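Local coordinates for protein lipase (Acinetobacter baumannii, PDB 4OPM) that probably hydrolyses ester bonds of lipids such as triacylglycerols, as a putative lipase of the alpha/beta hydrolase fold, at residues A[65-70]-A[287-292]. Residues are numbered along the deposited sequence; the frame is centred on the assembly and turned at random.
Sequences HYLTTN and QYVPFL
Leu-67 reaches across to helix 281-298 with both of its methyl groups, and three helix side chains meet them. Leu-67 CD2 lies 3.9 Å from CG2 of Val-289 and 4.0 Å from CD1 of Leu-292, so one methyl touches two residues that are three positions, nearly one turn, apart. The other methyl, Leu-67 CD1, comes up to the edge of the Tyr-288 ring, near its plane, 4.1 Å from CE2 of Tyr-288. The side chains of Leu-67 and Val-289 run antiparallel, while those of Tyr-288 and Leu-292 lie roughly perpendicular to Leu-67. No hydrogen bond joins the two segments; the contact is wholly apolar and mostly buried. In the alpha/beta hydrolase fold, it packs the loop between helix 61-64 and strand 72-76 against the C-terminal helix, which lies over the central sheet. Leu-67 and Leu-292 both also touch Leu-47 of strand 46-50 in that sheet. Within the helix, CD1 of Leu-292 lies over the centre of one face of the Tyr-288 ring, 3.7 Å from its plane. With chi1 at -166°, CG of Tyr-288 sits beside the carbonyl carbon, on the side of the next turn, where the ring meets this methyl. The ring also stacks with Phe-141 and touches Ala-117 of strand 114-119. On the loop side, hydrogen bonds from His-65 ND1 to Trp-19 O and from Thr-68 OG1 to Ala-20 O tie residues before and after Leu-67 to the N-terminal part of the chain.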
loop_
_atom_site.group_PDB
_atom_site.type_symbol
_atom_site.label_atom_id
_atom_site.label_comp_id
_atom_site.label_asym_id
_atom_site.label_seq_id
_atom_site.Cartn_x
_atom_site.Cartn_y
_atom_site.Cartn_z
ATOM N N HIS A 65 7.312 -12.242 -0.989
ATOM C CA HIS A 65 7.970 -13.527 -1.288
ATOM C C HIS A 65 9.515 -13.416 -1.179
ATOM O O HIS A 65 10.161 -14.365 -0.747
ATOM C CB HIS A 65 7.575 -13.978 -2.702
ATOM C CG HIS A 65 8.344 -15.157 -3.216
ATOM N ND1 HIS A 65 8.039 -16.441 -2.822
ATOM C CD2 HIS A 65 9.362 -15.198 -4.112
ATOM C CE1 HIS A 65 8.874 -17.229 -3.481
ATOM N NE2 HIS A 65 9.702 -16.523 -4.256
ATOM N N TYR A 66 10.094 -12.256 -1.570
ATOM C CA TYR A 66 11.545 -12.059 -1.563
ATOM C C TYR A 66 12.080 -11.485 -0.251
ATOM O O TYR A 66 13.298 -11.330 -0.114
ATOM C CB TYR A 66 11.943 -11.112 -2.717
ATOM C CG TYR A 66 11.648 -11.710 -4.072
ATOM C CD1 TYR A 66 12.542 -12.592 -4.674
ATOM C CD2 TYR A 66 10.452 -11.439 -4.730
ATOM C CE1 TYR A 66 12.250 -13.200 -5.891
ATOM C CE2 TYR A 66 10.143 -12.042 -5.948
ATOM C CZ TYR A 66 11.050 -12.920 -6.527
ATOM O OH TYR A 66 10.783 -13.531 -7.724
ATOM N N LEU A 67 11.188 -11.164 0.690
ATOM C CA LEU A 67 11.583 -10.491 1.932
ATOM C C LEU A 67 11.429 -11.357 3.176
ATOM O O LEU A 67 12.068 -11.074 4.190
ATOM C CB LEU A 67 10.734 -9.211 2.100
ATOM C CG LEU A 67 10.902 -8.137 1.004
ATOM C CD1 LEU A 67 9.836 -7.089 1.111
ATOM C CD2 LEU A 67 12.308 -7.523 1.018
ATOM N N THR A 68 10.591 -12.398 3.117
ATOM C CA THR A 68 10.304 -13.244 4.276
ATOM C C THR A 68 11.494 -14.162 4.664
ATOM O O THR A 68 11.447 -14.752 5.735
ATOM C CB THR A 68 9.024 -14.039 4.059
ATOM O OG1 THR A 68 9.113 -14.747 2.825
ATOM C CG2 THR A 68 7.781 -13.171 4.085
ATOM N N THR A 69 12.553 -14.266 3.845
ATOM C CA THR A 69 13.702 -15.089 4.240
ATOM C C THR A 69 14.568 -14.293 5.228
ATOM O O THR A 69 14.893 -14.809 6.300
ATOM C CB THR A 69 14.508 -15.585 3.027
ATOM O OG1 THR A 69 13.674 -16.407 2.211
ATOM C CG2 THR A 69 15.752 -16.386 3.429
ATOM N N ASN A 70 14.888 -13.029 4.896
ATOM C CA ASN A 70 15.788 -12.221 5.709
ATOM C C ASN A 70 15.113 -11.122 6.540
ATOM O O ASN A 70 15.809 -10.413 7.275
ATOM C CB ASN A 70 16.874 -11.624 4.819
ATOM C CG ASN A 70 17.765 -12.695 4.266
ATOM O OD1 ASN A 70 18.195 -13.602 4.977
ATOM N ND2 ASN A 70 17.976 -12.682 2.971
ATOM N N GLN A 287 15.830 -3.032 -6.188
ATOM C CA GLN A 287 16.138 -1.756 -5.538
ATOM C C GLN A 287 15.945 -1.805 -4.013
ATOM O O GLN A 287 16.757 -1.244 -3.274
ATOM C CB GLN A 287 15.232 -0.639 -6.101
ATOM C CG GLN A 287 15.347 -0.465 -7.627
ATOM C CD GLN A 287 16.739 -0.100 -8.106
ATOM O OE1 GLN A 287 17.507 0.608 -7.427
ATOM N NE2 GLN A 287 17.084 -0.565 -9.298
ATOM N N TYR A 288 14.849 -2.417 -3.544
ATOM C CA TYR A 288 14.508 -2.382 -2.119
ATOM C C TYR A 288 15.467 -3.179 -1.216
ATOM O O TYR A 288 15.829 -2.671 -0.148
ATOM C CB TYR A 288 13.058 -2.857 -1.914
ATOM C CG TYR A 288 12.463 -2.566 -0.552
ATOM C CD1 TYR A 288 12.819 -1.417 0.162
ATOM C CD2 TYR A 288 11.465 -3.380 -0.021
ATOM C CE1 TYR A 288 12.235 -1.120 1.396
ATOM C CE2 TYR A 288 10.866 -3.088 1.205
ATOM C CZ TYR A 288 11.261 -1.962 1.910
ATOM O OH TYR A 288 10.653 -1.672 3.100
ATOM N N VAL A 289 15.871 -4.398 -1.619
ATOM C CA VAL A 289 16.764 -5.221 -0.794
ATOM C C VAL A 289 18.137 -4.481 -0.556
ATOM O O VAL A 289 18.515 -4.342 0.607
ATOM C CB VAL A 289 16.900 -6.662 -1.361
ATOM C CG1 VAL A 289 18.076 -7.404 -0.733
ATOM C CG2 VAL A 289 15.594 -7.441 -1.151
ATOM N N PRO A 290 18.850 -3.919 -1.563
ATOM C CA PRO A 290 20.096 -3.178 -1.249
ATOM C C PRO A 290 19.849 -1.948 -0.358
ATOM O O PRO A 290 20.688 -1.636 0.484
ATOM C CB PRO A 290 20.621 -2.765 -2.631
ATOM C CG PRO A 290 19.977 -3.712 -3.581
ATOM C CD PRO A 290 18.622 -3.964 -3.022
ATOM N N PHE A 291 18.677 -1.292 -0.504
ATOM C CA PHE A 291 18.288 -0.136 0.314
ATOM C C PHE A 291 18.173 -0.564 1.784
ATOM O O PHE A 291 18.784 0.067 2.648
ATOM C CB PHE A 291 16.973 0.488 -0.191
ATOM C CG PHE A 291 16.412 1.568 0.710
ATOM C CD1 PHE A 291 16.990 2.840 0.751
ATOM C CD2 PHE A 291 15.329 1.307 1.544
ATOM C CE1 PHE A 291 16.468 3.842 1.581
ATOM C CE2 PHE A 291 14.814 2.302 2.380
ATOM C CZ PHE A 291 15.385 3.564 2.394
ATOM N N LEU A 292 17.422 -1.646 2.058
ATOM C CA LEU A 292 17.247 -2.184 3.415
ATOM C C LEU A 292 18.600 -2.590 4.011
ATOM O O LEU A 292 18.863 -2.269 5.175
ATOM C CB LEU A 292 16.284 -3.378 3.403
ATOM C CG LEU A 292 14.808 -3.079 3.106
ATOM C CD1 LEU A 292 14.034 -4.393 2.879
ATOM C CD2 LEU A 292 14.156 -2.308 4.271
#